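Local coordinates for lambda phage protein with carbohydrate-binding module (Shewanella oneidensis, PDB 2A5Z), which is of unknown function, but binds magnesium and has a jelly-roll fold with a carbohydrate-binding module, so it may bind carbohydrate, at residues Ala51-Met56 and Thr63-Ile68; Ser69-Gly74 and Thr141-Gly146; Phe88-Ile93 and Ser245-Glu250; Ser102-Met107 and Gly229-Cys234; Ser116-Thr121 and Ile249-Lys254. All coordinates share one frame; numbering follows the deposited sequence.

Contact 1. Residues Ala51-Met56 and Thr63-Ile68; sequences ASYDFM and TSANNI. With MG (magnesium ion), chain F.
The ring of Y53 lies flat against the methyl group of A65. CB of A65 stands 3.9 Å from the centroid of the Y53 ring, a CH-pi contact over the face and offset toward the rim. CG of Y53 is anti to its own backbone N (chi1 -178°), which sets it beside the carbonyl carbon. The backbone N of F55 sits over the centre of the opposite face, so the ring is held from both sides. The side chain of N66 crosses that of Y53 at about a right angle, and its amide plane is turned 73° from the ring. N66 reaches past the ring edge and gives an N-H from ND2 to O of S52, at 2.8 Å. N66 belongs to the type I' turn A65-I68, which links strands 64-65 and 68-73 as a tight beta hairpin. This hairpin packs against the end of strand 48-53, an outermost strand of its sheet within the chain. I68 brings CD1 over the backbone of S52 and Y53, 3.6 Å from C of S52. CB of A51 touches O of N66. Past Y53 the chain leaves the strand, and D54 binds magnesium through both O and OD1.

Contact 2. Residues Ser69-Gly74 and Thr141-Gly146; sequences SLLSTG and TSIGLG
T73 meets the turn at G144 and L145 with every branch of its side chain. Its CB faces CA of G144 and CD2 of L145. From CB, the methyl CG2 goes to the glycine and stops 3.5 Å from CA of G144. The hydroxyl OG1 of T73 lies 3.4 Å from C of G144. OG1 takes the position between the backbone N and the carbonyl carbon (chi1 53°). It hydrogen-bonds OG of S102 on the next strand, and that OG also bonds O of G144. Residues I143-G146 form a type II' turn at the end of strand 140-142, with G144 at a positive phi that favours glycine. L145 leans its CD2 toward N of G74, at 3.8 Å. Further down strand 68-73, L71 and I143 meet methyl to methyl, CD1 to CD1 at 3.8 Å. H227 touches both of these side chains, as does H58 of the third subunit. Between residues 69-74 and 141-146 themselves the contact is van der Waals only. The polar link between T73 and the turn is therefore indirect, and runs through the hydroxyl of S102 on the neighbouring strand.

Contact 3. Residues Phe88-Ile93 and Ser245-Glu250; sequences FGVQPI and SIDLIE. With MG (magnesium ion), chain F.
F88, G89 and D247 meet at a buried magnesium site, and a single antiparallel beta bridge continues the contact beyond it. The contact joins strand 90-94 to the bend in strand 245-254. Both segments turn a corner here, at G89 and at D247. Four of the metal's six ligand atoms come from here: O of F88, O of G89, and O and OD1 of D247, each 2.2 Å from the ion. CG of D247 is anti to its backbone N (chi1 173°), which sets it beside the carbonyl carbon, and O and OD1 grip the same ion. OD2 of D247 bonds ND1 of H87 and forms a salt bridge with R259 of the second subunit. O and OD1 of D54 complete the metal site. D247 and L248 form a classic beta bulge opposite Y123, in the six-stranded sheet of the jelly roll, where strand 245-254 pairs with 119-125. Beyond the metal, Q91 and I246 pair by two backbone bonds: N of Q91 to O of I246 at 2.8 Å, and N of I246 to O of Q91 at 3.0 Å. The first is nearly straight, at 174°. CG1 of V90 lies 3.9 Å from CB of S245. OG of S245 rests 3.5 Å from CA of P92.

Contact 4. Residues Ser102-Met107 and Gly229-Cys234; sequences SFLAGM and GFKTQC
F103 and T232 exchange two backbone hydrogen bonds, and A105 and F230 exchange two more. N of F103 reaches O of T232 at 2.9 Å, and N of T232 reaches O of F103 at 3.0 Å. In the second pair both bonds are 2.8 Å, N of A105 to O of F230 and N of F230 to O of A105. The strand segments run antiparallel, with 174° between their directions. They are neighbours in the larger sheet of the jelly roll, where 102-107 lies between 68-73 and 230-234. S102, L104, K231 and Q233 share one face of the sheet. The K231 side chain is fully extended, with CG anti to the backbone N (chi1 -172°). Its CD lies 3.8 Å from CD1 of L104, and its CE lies 3.4 Å from OG of S102. CG of Q233 lies beside CB of S102, and NE2 of Q233 bonds O of N100. F103, A105, F230 and T232 occupy the other face. There the rings of F103 and F230 meet at their edges, CD2 to CE2. At the corner G229, the backbone angles and the closeness of A105 O leave no room for a side chain. K231 is buried, but its NZ has carbonyl partners: O of S142, at the end of strand 140-142, and O of G144 in the turn that follows. The F103 and F230 face is instead apolar, and F230 packs against I246 and I249 of the other sheet.

Contact 5. Residues Ser116-Thr121 and Ile249-Lys254; sequences SELEVT and IEFKAK
V120 and F251 lie side by side and point the same way, at the apolar centre of the pairing. CG2 of V120 is 3.7 Å from CD1 of F251, while CG1 of V120 stands over one face of the ring, toward the rim. CD1 of L118 comes to the edge of that ring, in its plane, 3.9 Å from CD1 of F251. L118 also touches CB of A253. The same CG1 of V120 also meets CG1 of I249. The backbones run antiparallel: E119 pairs with K252 and T121 with E250, each by two hydrogen bonds. A fifth bond, N of K254 to O of S116 at 2.9 Å, extends the pairing ahead of strand 119-125. The opposite face is polar. CG of K252 sits between the backbone N and the carbonyl carbon (chi1 42°), and the extended chain runs beside E119. CE of K252 lies 3.3 Å from OE2 of E119, though the salt bridge from NZ is long, at 3.8 Å. A water bridges these two charges. NZ also forms a long bridge with OE2 of E250, so the lysine lies between two acids and may ease their repulsion. Two further waters link OG1 of T121 to OE2 of E250, whose OE1 bonds OH of Y50. Strand 245-254 lies between 119-125 and 48-53 in the sheet, and strand 184-191 flanks 119-125. I68 of strand 68-73 packs on I249 and F251.

Overall arrangement
Contacts 1 and 3 have centres 10 Å apart and share one magnesium ion: D54 comes from the first, F88, G89 and D247 from the second. Contacts 3 and 5 both use strand 245-254, and their centres lie 17 Å apart. That strand also pairs with 48-53, where A51 O bonds N of F251 at 2.7 Å. Contacts 2 and 4 lie in the other large sheet, only 6 Å apart between centres, with strand 68-73 beside 102-107. The two sheets pack together, with CD1 of I246 3.7 Å from CD2 of F230. Contact 2 is away from the metal, its centre 17 Å from that of contact 3.

Contact 1. Residues Ala51-Met56 and Thr63-Ile68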
# COMPACT_ATOMS: atom_id res chain seq x y z
N ALA C 51 10.80 6.55 2.63
CA ALA C 51 10.12 5.41 2.02
C ALA C 51 11.12 4.28 1.77
O ALA C 51 12.28 4.53 1.46
CB ALA C 51 9.43 5.80 0.71
N SER C 52 10.68 3.04 1.94
CA SER C 52 11.52 1.89 1.64
C SER C 52 10.67 0.71 1.22
O SER C 52 9.50 0.61 1.59
CB SER C 52 12.39 1.53 2.85
OG SER C 52 11.59 0.99 3.88
N TYR C 53 11.26 -0.18 0.42
CA TYR C 53 10.60 -1.43 0.07
C TYR C 53 11.62 -2.57 0.05
O TYR C 53 12.73 -2.41 -0.45
CB TYR C 53 9.82 -1.31 -1.24
CG TYR C 53 9.10 -2.59 -1.60
CD1 TYR C 53 8.19 -3.17 -0.70
CD2 TYR C 53 9.35 -3.24 -2.80
CE1 TYR C 53 7.55 -4.36 -1.00
CE2 TYR C 53 8.70 -4.43 -3.12
CZ TYR C 53 7.81 -4.98 -2.21
OH TYR C 53 7.18 -6.15 -2.50
N ASP C 54 11.24 -3.71 0.62
CA ASP C 54 12.14 -4.84 0.86
C ASP C 54 11.85 -6.05 -0.04
O ASP C 54 12.38 -7.13 0.19
CB ASP C 54 12.09 -5.26 2.34
CG ASP C 54 13.42 -5.79 2.87
OD1 ASP C 54 14.36 -5.99 2.08
OD2 ASP C 54 13.54 -6.01 4.10
N PHE C 55 10.98 -5.87 -1.04
CA PHE C 55 10.76 -6.88 -2.09
C PHE C 55 10.38 -8.28 -1.60
O PHE C 55 10.91 -9.27 -2.07
CB PHE C 55 11.96 -6.91 -3.06
CG PHE C 55 12.12 -5.64 -3.83
CD1 PHE C 55 11.51 -5.49 -5.07
CD2 PHE C 55 12.83 -4.57 -3.28
CE1 PHE C 55 11.64 -4.29 -5.78
CE2 PHE C 55 12.96 -3.37 -3.97
CZ PHE C 55 12.36 -3.23 -5.23
N MSE C 56 9.42 -8.33 -0.67
CA MSE C 56 8.91 -9.61 -0.15
C MSE C 56 7.53 -9.97 -0.71
O MSE C 56 7.11 -11.11 -0.59
CB MSE C 56 8.91 -9.63 1.39
CG MSE C 56 7.69 -8.96 2.05
SE MSE C 56 7.64 -7.15 1.99
CE MSE C 56 8.66 -6.75 3.39
N THR C 63 2.43 -2.66 -8.82
CA THR C 63 2.96 -1.48 -9.50
C THR C 63 3.48 -0.42 -8.56
O THR C 63 4.08 0.57 -9.01
CB THR C 63 1.92 -0.87 -10.44
OG1 THR C 63 0.72 -0.61 -9.71
CG2 THR C 63 1.65 -1.82 -11.61
N SER C 64 3.27 -0.61 -7.26
CA SER C 64 3.86 0.26 -6.23
C SER C 64 3.78 -0.36 -4.85
O SER C 64 3.00 -1.28 -4.64
CB SER C 64 3.17 1.63 -6.21
OG SER C 64 1.80 1.51 -5.89
N ALA C 65 4.59 0.17 -3.93
CA ALA C 65 4.58 -0.23 -2.52
C ALA C 65 5.29 0.84 -1.70
O ALA C 65 6.34 1.33 -2.11
CB ALA C 65 5.30 -1.58 -2.33
N ASN C 66 4.72 1.21 -0.56
CA ASN C 66 5.31 2.22 0.33
C ASN C 66 5.79 3.50 -0.38
O ASN C 66 6.92 3.95 -0.16
CB ASN C 66 6.44 1.60 1.18
CG ASN C 66 6.03 0.30 1.84
OD1 ASN C 66 4.86 0.09 2.15
ND2 ASN C 66 7.00 -0.59 2.06
N ASN C 67 4.93 4.05 -1.24
CA ASN C 67 5.20 5.28 -2.03
C ASN C 67 6.04 5.09 -3.31
O ASN C 67 6.11 6.01 -4.13
CB ASN C 67 5.82 6.40 -1.18
CG ASN C 67 4.91 6.87 -0.04
OD1 ASN C 67 3.69 6.71 -0.10
ND2 ASN C 67 5.51 7.46 1.00
N ILE C 68 6.65 3.92 -3.45
CA ILE C 68 7.66 3.66 -4.49
C ILE C 68 7.01 2.98 -5.69
O ILE C 68 6.29 1.99 -5.52
CB ILE C 68 8.83 2.79 -3.94
CG1 ILE C 68 9.57 3.54 -2.82
CG2 ILE C 68 9.82 2.38 -5.06
CD1 ILE C 68 10.14 2.61 -1.76
MG MG F . 14.50 -7.43 0.47

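Contact 2. Residues Ser69-Gly74 and Thr141-Gly146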
# COMPACT_ATOMS: atom_id res chain seq x y z
N SER C 69 7.27 3.53 -6.88
CA SER C 69 6.79 2.96 -8.14
C SER C 69 7.57 1.70 -8.47
O SER C 69 8.78 1.68 -8.31
CB SER C 69 6.97 3.96 -9.29
OG SER C 69 6.40 5.21 -8.97
N LEU C 70 6.87 0.65 -8.92
CA LEU C 70 7.52 -0.60 -9.27
C LEU C 70 7.10 -0.94 -10.69
O LEU C 70 6.06 -1.54 -10.92
CB LEU C 70 7.17 -1.71 -8.28
CG LEU C 70 7.50 -1.43 -6.81
CD1 LEU C 70 6.80 -2.42 -5.91
CD2 LEU C 70 9.03 -1.43 -6.58
N LEU C 71 7.92 -0.52 -11.63
CA LEU C 71 7.48 -0.39 -13.01
C LEU C 71 8.14 -1.40 -13.91
O LEU C 71 9.37 -1.44 -14.02
CB LEU C 71 7.75 1.04 -13.51
CG LEU C 71 7.08 2.15 -12.69
CD1 LEU C 71 7.48 3.54 -13.17
CD2 LEU C 71 5.58 1.99 -12.75
N SER C 72 7.30 -2.23 -14.52
CA SER C 72 7.73 -3.21 -15.52
C SER C 72 7.37 -2.71 -16.91
O SER C 72 6.26 -2.19 -17.12
CB SER C 72 7.06 -4.55 -15.25
OG SER C 72 7.56 -5.13 -14.06
N THR C 73 8.31 -2.83 -17.84
CA THR C 73 8.06 -2.56 -19.26
C THR C 73 8.65 -3.67 -20.13
O THR C 73 9.54 -4.41 -19.70
CB THR C 73 8.62 -1.17 -19.72
OG1 THR C 73 10.00 -1.06 -19.37
CG2 THR C 73 7.84 -0.03 -19.08
N GLY C 74 8.12 -3.80 -21.35
CA GLY C 74 8.65 -4.73 -22.35
C GLY C 74 8.52 -6.20 -21.98
O GLY C 74 9.32 -7.02 -22.44
N THR C 141 16.83 8.58 -14.33
CA THR C 141 16.74 7.83 -15.58
C THR C 141 15.45 8.12 -16.33
O THR C 141 14.42 8.46 -15.73
CB THR C 141 16.90 6.29 -15.34
OG1 THR C 141 16.86 5.59 -16.60
CG2 THR C 141 15.83 5.74 -14.41
N SER C 142 15.52 8.03 -17.66
CA SER C 142 14.32 7.95 -18.47
C SER C 142 13.52 6.76 -17.96
O SER C 142 14.09 5.72 -17.60
CB SER C 142 14.66 7.70 -19.95
OG SER C 142 15.76 8.47 -20.38
N ILE C 143 12.20 6.92 -17.94
CA ILE C 143 11.29 5.86 -17.55
C ILE C 143 11.15 4.78 -18.65
O ILE C 143 11.47 5.02 -19.83
CB ILE C 143 9.90 6.48 -17.18
CG1 ILE C 143 9.27 5.77 -15.99
CG2 ILE C 143 8.97 6.59 -18.41
CD1 ILE C 143 8.22 6.60 -15.26
N GLY C 144 10.71 3.59 -18.26
CA GLY C 144 10.26 2.56 -19.19
C GLY C 144 11.27 2.04 -20.19
O GLY C 144 12.38 1.65 -19.81
N LEU C 145 10.88 2.02 -21.46
CA LEU C 145 11.72 1.48 -22.53
C LEU C 145 12.80 2.47 -22.97
O LEU C 145 13.67 2.13 -23.76
CB LEU C 145 10.88 1.03 -23.74
CG LEU C 145 9.86 -0.10 -23.55
CD1 LEU C 145 9.00 -0.25 -24.80
CD2 LEU C 145 10.52 -1.43 -23.19
N GLY C 146 12.73 3.70 -22.44
CA GLY C 146 13.70 4.76 -22.73
C GLY C 146 15.09 4.43 -22.25
O GLY C 146 15.27 3.72 -21.25

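Contact 3. Residues Phe88-Ile93 and Ser245-Glu250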
# COMPACT_ATOMS: atom_id res chain seq x y z
N PHE C 88 16.46 -10.40 2.95
CA PHE C 88 15.08 -10.83 3.09
C PHE C 88 14.26 -10.22 1.97
O PHE C 88 14.14 -9.02 1.90
CB PHE C 88 14.54 -10.35 4.44
CG PHE C 88 13.07 -10.60 4.66
CD1 PHE C 88 12.61 -11.88 4.98
CD2 PHE C 88 12.16 -9.56 4.58
CE1 PHE C 88 11.25 -12.11 5.19
CE2 PHE C 88 10.79 -9.78 4.80
CZ PHE C 88 10.34 -11.06 5.10
N GLY C 89 13.68 -11.06 1.11
CA GLY C 89 12.87 -10.60 -0.00
C GLY C 89 13.76 -10.07 -1.11
O GLY C 89 14.28 -8.98 -1.03
N VAL C 90 13.95 -10.87 -2.15
CA VAL C 90 14.82 -10.50 -3.27
C VAL C 90 14.05 -10.71 -4.56
O VAL C 90 13.46 -11.77 -4.76
CB VAL C 90 16.11 -11.37 -3.29
CG1 VAL C 90 16.96 -11.06 -4.55
CG2 VAL C 90 16.94 -11.18 -2.01
N GLN C 91 14.05 -9.69 -5.43
CA GLN C 91 13.41 -9.78 -6.73
C GLN C 91 14.46 -9.95 -7.83
O GLN C 91 15.13 -8.98 -8.21
CB GLN C 91 12.55 -8.52 -7.00
CG GLN C 91 11.88 -8.47 -8.37
CD GLN C 91 10.87 -9.57 -8.58
OE1 GLN C 91 11.19 -10.63 -9.13
NE2 GLN C 91 9.65 -9.35 -8.12
N PRO C 92 14.63 -11.20 -8.33
CA PRO C 92 15.49 -11.45 -9.48
C PRO C 92 14.76 -11.08 -10.77
O PRO C 92 13.53 -11.19 -10.84
CB PRO C 92 15.75 -12.96 -9.43
CG PRO C 92 15.13 -13.43 -8.14
CD PRO C 92 14.05 -12.46 -7.84
N ILE C 93 15.52 -10.64 -11.77
CA ILE C 93 14.94 -10.05 -12.98
C ILE C 93 15.63 -10.64 -14.21
O ILE C 93 16.86 -10.75 -14.26
CB ILE C 93 15.04 -8.48 -12.93
CG1 ILE C 93 14.29 -7.94 -11.70
CG2 ILE C 93 14.48 -7.84 -14.20
CD1 ILE C 93 14.80 -6.58 -11.20
N SER C 245 19.50 -8.23 -9.54
CA SER C 245 18.46 -8.53 -8.55
C SER C 245 18.39 -7.43 -7.49
O SER C 245 19.40 -6.82 -7.18
CB SER C 245 18.72 -9.87 -7.87
OG SER C 245 18.84 -10.91 -8.83
N ILE C 246 17.21 -7.19 -6.94
CA ILE C 246 17.06 -6.16 -5.89
C ILE C 246 16.45 -6.73 -4.60
O ILE C 246 15.44 -7.44 -4.62
CB ILE C 246 16.33 -4.87 -6.39
CG1 ILE C 246 16.30 -3.79 -5.29
CG2 ILE C 246 14.94 -5.21 -6.98
CD1 ILE C 246 16.06 -2.37 -5.80
N ASP C 247 17.13 -6.41 -3.49
CA ASP C 247 16.73 -6.80 -2.14
C ASP C 247 15.94 -5.65 -1.50
O ASP C 247 14.87 -5.85 -0.94
CB ASP C 247 18.00 -7.09 -1.32
CG ASP C 247 17.73 -7.35 0.16
OD1 ASP C 247 16.63 -7.80 0.51
OD2 ASP C 247 18.64 -7.13 0.99
N LEU C 248 16.45 -4.43 -1.63
CA LEU C 248 16.00 -3.34 -0.78
C LEU C 248 16.34 -1.99 -1.40
O LEU C 248 17.44 -1.81 -1.94
CB LEU C 248 16.66 -3.48 0.60
CG LEU C 248 16.55 -2.43 1.71
CD1 LEU C 248 15.11 -2.15 2.06
CD2 LEU C 248 17.31 -2.91 2.95
N ILE C 249 15.39 -1.06 -1.33
CA ILE C 249 15.63 0.32 -1.72
C ILE C 249 15.11 1.23 -0.61
O ILE C 249 14.12 0.91 0.03
CB ILE C 249 15.00 0.65 -3.12
CG1 ILE C 249 15.48 2.02 -3.64
CG2 ILE C 249 13.46 0.51 -3.10
CD1 ILE C 249 15.20 2.26 -5.13
N GLU C 250 15.80 2.35 -0.38
CA GLU C 250 15.40 3.33 0.63
C GLU C 250 15.51 4.75 0.06
O GLU C 250 16.50 5.07 -0.60
CB GLU C 250 16.29 3.18 1.88
CG GLU C 250 16.10 4.27 2.92
CD GLU C 250 17.21 4.26 3.98
OE1 GLU C 250 16.99 3.73 5.09
OE2 GLU C 250 18.31 4.79 3.70
MG MG F . 14.50 -7.43 0.47
O HOH W 1 18.42 -10.98 -11.31

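Contact 4. Residues Ser102-Met107 and Gly229-Cys234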
# COMPACT_ATOMS: atom_id res chain seq x y z
N SER C 102 12.61 -3.45 -19.06
CA SER C 102 13.25 -2.98 -17.84
C SER C 102 12.36 -3.14 -16.61
O SER C 102 11.13 -3.26 -16.72
CB SER C 102 13.66 -1.51 -17.98
OG SER C 102 12.53 -0.67 -18.14
N PHE C 103 12.99 -3.15 -15.44
CA PHE C 103 12.28 -2.99 -14.19
C PHE C 103 12.83 -1.77 -13.47
O PHE C 103 14.05 -1.58 -13.37
CB PHE C 103 12.36 -4.24 -13.31
CG PHE C 103 11.71 -4.06 -11.96
CD1 PHE C 103 10.32 -4.11 -11.83
CD2 PHE C 103 12.48 -3.80 -10.83
CE1 PHE C 103 9.71 -3.93 -10.58
CE2 PHE C 103 11.88 -3.62 -9.57
CZ PHE C 103 10.51 -3.69 -9.45
N LEU C 104 11.92 -0.95 -12.96
CA LEU C 104 12.30 0.29 -12.30
C LEU C 104 11.63 0.38 -10.94
O LEU C 104 10.41 0.31 -10.84
CB LEU C 104 11.92 1.49 -13.19
CG LEU C 104 12.51 2.88 -12.87
CD1 LEU C 104 12.47 3.81 -14.10
CD2 LEU C 104 11.79 3.51 -11.70
N ALA C 105 12.44 0.54 -9.88
CA ALA C 105 11.92 0.88 -8.57
C ALA C 105 12.34 2.31 -8.26
O ALA C 105 13.52 2.59 -8.03
CB ALA C 105 12.44 -0.11 -7.49
N GLY C 106 11.37 3.22 -8.29
CA GLY C 106 11.71 4.63 -8.16
C GLY C 106 10.58 5.56 -7.77
O GLY C 106 9.45 5.12 -7.52
N MSE C 107 10.93 6.84 -7.69
CA MSE C 107 9.98 7.92 -7.37
C MSE C 107 10.14 9.08 -8.36
O MSE C 107 11.14 9.15 -9.09
CB MSE C 107 10.16 8.41 -5.91
CG MSE C 107 9.75 7.36 -4.83
SE MSE C 107 9.67 7.97 -3.13
CE MSE C 107 8.14 8.91 -3.21
N GLY C 229 15.87 6.36 -8.78
CA GLY C 229 15.92 5.13 -7.99
C GLY C 229 16.80 4.05 -8.61
O GLY C 229 17.97 4.29 -8.89
N PHE C 230 16.22 2.87 -8.82
CA PHE C 230 16.91 1.72 -9.39
C PHE C 230 16.22 1.31 -10.68
O PHE C 230 15.00 1.16 -10.71
CB PHE C 230 16.91 0.56 -8.38
CG PHE C 230 17.28 -0.79 -8.98
CD1 PHE C 230 18.61 -1.18 -9.07
CD2 PHE C 230 16.29 -1.67 -9.41
CE1 PHE C 230 18.96 -2.43 -9.61
CE2 PHE C 230 16.63 -2.94 -9.95
CZ PHE C 230 17.97 -3.31 -10.04
N LYS C 231 17.01 1.12 -11.74
CA LYS C 231 16.47 0.60 -12.99
C LYS C 231 17.46 -0.39 -13.59
O LYS C 231 18.64 -0.08 -13.74
CB LYS C 231 16.20 1.74 -13.98
CG LYS C 231 15.46 1.30 -15.24
CD LYS C 231 15.30 2.44 -16.22
CE LYS C 231 14.59 1.97 -17.47
NZ LYS C 231 14.71 2.93 -18.60
N THR C 232 16.97 -1.57 -13.94
CA THR C 232 17.80 -2.55 -14.64
C THR C 232 17.10 -2.92 -15.94
O THR C 232 15.88 -3.01 -15.99
CB THR C 232 18.14 -3.78 -13.75
OG1 THR C 232 19.27 -4.47 -14.29
CG2 THR C 232 16.95 -4.73 -13.60
N GLN C 233 17.90 -3.12 -16.98
CA GLN C 233 17.40 -3.14 -18.35
C GLN C 233 18.22 -4.05 -19.25
O GLN C 233 19.44 -4.20 -19.06
CB GLN C 233 17.46 -1.72 -18.92
CG GLN C 233 16.72 -1.51 -20.24
CD GLN C 233 16.57 -0.05 -20.58
OE1 GLN C 233 17.49 0.73 -20.35
NE2 GLN C 233 15.42 0.33 -21.10
N CYS C 234 17.55 -4.64 -20.24
CA CYS C 234 18.24 -5.41 -21.28
C CYS C 234 18.16 -4.64 -22.60
O CYS C 234 17.07 -4.29 -23.04
CB CYS C 234 17.64 -6.80 -21.43
SG CYS C 234 18.56 -7.84 -22.59

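Contact 5. Residues Ser116-Thr121 and Ile249-Lys254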
# COMPACT_ATOMS: atom_id res chain seq x y z
N SER C 116 16.26 19.33 -1.34
CA SER C 116 15.80 18.18 -0.54
C SER C 116 16.95 17.24 -0.16
O SER C 116 16.81 16.45 0.78
CB SER C 116 14.73 17.40 -1.30
OG SER C 116 15.28 16.69 -2.40
N GLU C 117 18.05 17.32 -0.91
CA GLU C 117 19.24 16.48 -0.69
C GLU C 117 18.86 15.01 -0.52
O GLU C 117 19.30 14.33 0.41
CB GLU C 117 20.05 16.96 0.52
CG GLU C 117 20.51 18.40 0.42
CD GLU C 117 21.41 18.79 1.58
OE1 GLU C 117 20.99 19.63 2.41
OE2 GLU C 117 22.53 18.26 1.66
N LEU C 118 18.02 14.54 -1.44
CA LEU C 118 17.57 13.16 -1.48
C LEU C 118 18.74 12.19 -1.41
O LEU C 118 19.78 12.38 -2.08
CB LEU C 118 16.73 12.92 -2.74
CG LEU C 118 16.29 11.49 -3.08
CD1 LEU C 118 15.15 11.03 -2.17
CD2 LEU C 118 15.86 11.36 -4.54
N GLU C 119 18.57 11.16 -0.60
CA GLU C 119 19.50 10.06 -0.49
C GLU C 119 18.77 8.77 -0.87
O GLU C 119 17.71 8.47 -0.33
CB GLU C 119 20.00 9.97 0.94
CG GLU C 119 21.29 9.24 1.12
CD GLU C 119 21.86 9.45 2.50
OE1 GLU C 119 22.09 10.62 2.89
OE2 GLU C 119 22.05 8.44 3.21
N VAL C 120 19.33 8.03 -1.82
CA VAL C 120 18.75 6.76 -2.23
C VAL C 120 19.77 5.65 -1.99
O VAL C 120 20.91 5.73 -2.44
CB VAL C 120 18.32 6.77 -3.73
CG1 VAL C 120 17.72 5.41 -4.14
CG2 VAL C 120 17.33 7.91 -4.00
N THR C 121 19.35 4.61 -1.25
CA THR C 121 20.21 3.47 -0.98
C THR C 121 19.60 2.20 -1.56
O THR C 121 18.42 1.95 -1.37
CB THR C 121 20.47 3.31 0.53
OG1 THR C 121 20.90 4.57 1.08
CG2 THR C 121 21.55 2.27 0.79
N ILE C 249 15.39 -1.06 -1.33
CA ILE C 249 15.63 0.32 -1.72
C ILE C 249 15.11 1.23 -0.61
O ILE C 249 14.12 0.91 0.03
CB ILE C 249 15.00 0.65 -3.12
CG1 ILE C 249 15.48 2.02 -3.64
CG2 ILE C 249 13.46 0.51 -3.10
CD1 ILE C 249 15.20 2.26 -5.13
N GLU C 250 15.80 2.35 -0.38
CA GLU C 250 15.40 3.33 0.63
C GLU C 250 15.51 4.75 0.06
O GLU C 250 16.50 5.07 -0.60
CB GLU C 250 16.29 3.18 1.88
CG GLU C 250 16.10 4.27 2.92
CD GLU C 250 17.21 4.26 3.98
OE1 GLU C 250 16.99 3.73 5.09
OE2 GLU C 250 18.31 4.79 3.70
N PHE C 251 14.50 5.57 0.32
CA PHE C 251 14.48 7.00 -0.05
C PHE C 251 14.41 7.85 1.22
O PHE C 251 13.53 7.63 2.06
CB PHE C 251 13.26 7.33 -0.91
CG PHE C 251 13.32 6.78 -2.31
CD1 PHE C 251 13.70 7.59 -3.37
CD2 PHE C 251 13.00 5.45 -2.57
CE1 PHE C 251 13.75 7.08 -4.68
CE2 PHE C 251 13.06 4.92 -3.86
CZ PHE C 251 13.44 5.74 -4.91
N LYS C 252 15.30 8.83 1.34
CA LYS C 252 15.17 9.86 2.40
C LYS C 252 15.57 11.26 1.95
O LYS C 252 16.59 11.45 1.30
CB LYS C 252 15.90 9.48 3.70
CG LYS C 252 17.25 8.86 3.54
CD LYS C 252 17.78 8.41 4.92
CE LYS C 252 19.18 7.84 4.79
NZ LYS C 252 19.82 7.52 6.11
N ALA C 253 14.75 12.23 2.34
CA ALA C 253 14.92 13.62 1.90
C ALA C 253 14.39 14.60 2.94
O ALA C 253 13.62 14.23 3.82
CB ALA C 253 14.20 13.82 0.58
N LYS C 254 14.82 15.86 2.82
CA LYS C 254 14.25 16.95 3.61
C LYS C 254 13.21 17.65 2.75
O LYS C 254 13.48 17.97 1.60
CB LYS C 254 15.35 17.93 4.03
CG LYS C 254 16.39 17.32 4.96
CD LYS C 254 17.29 18.39 5.58
CE LYS C 254 18.72 18.37 5.02
NZ LYS C 254 19.61 19.23 5.86
O HOH W 2 18.61 13.43 3.12
O HOH W 3 18.91 6.23 1.61
O HOH W 4 22.21 6.54 5.03
O HOH W 5 21.03 4.35 3.69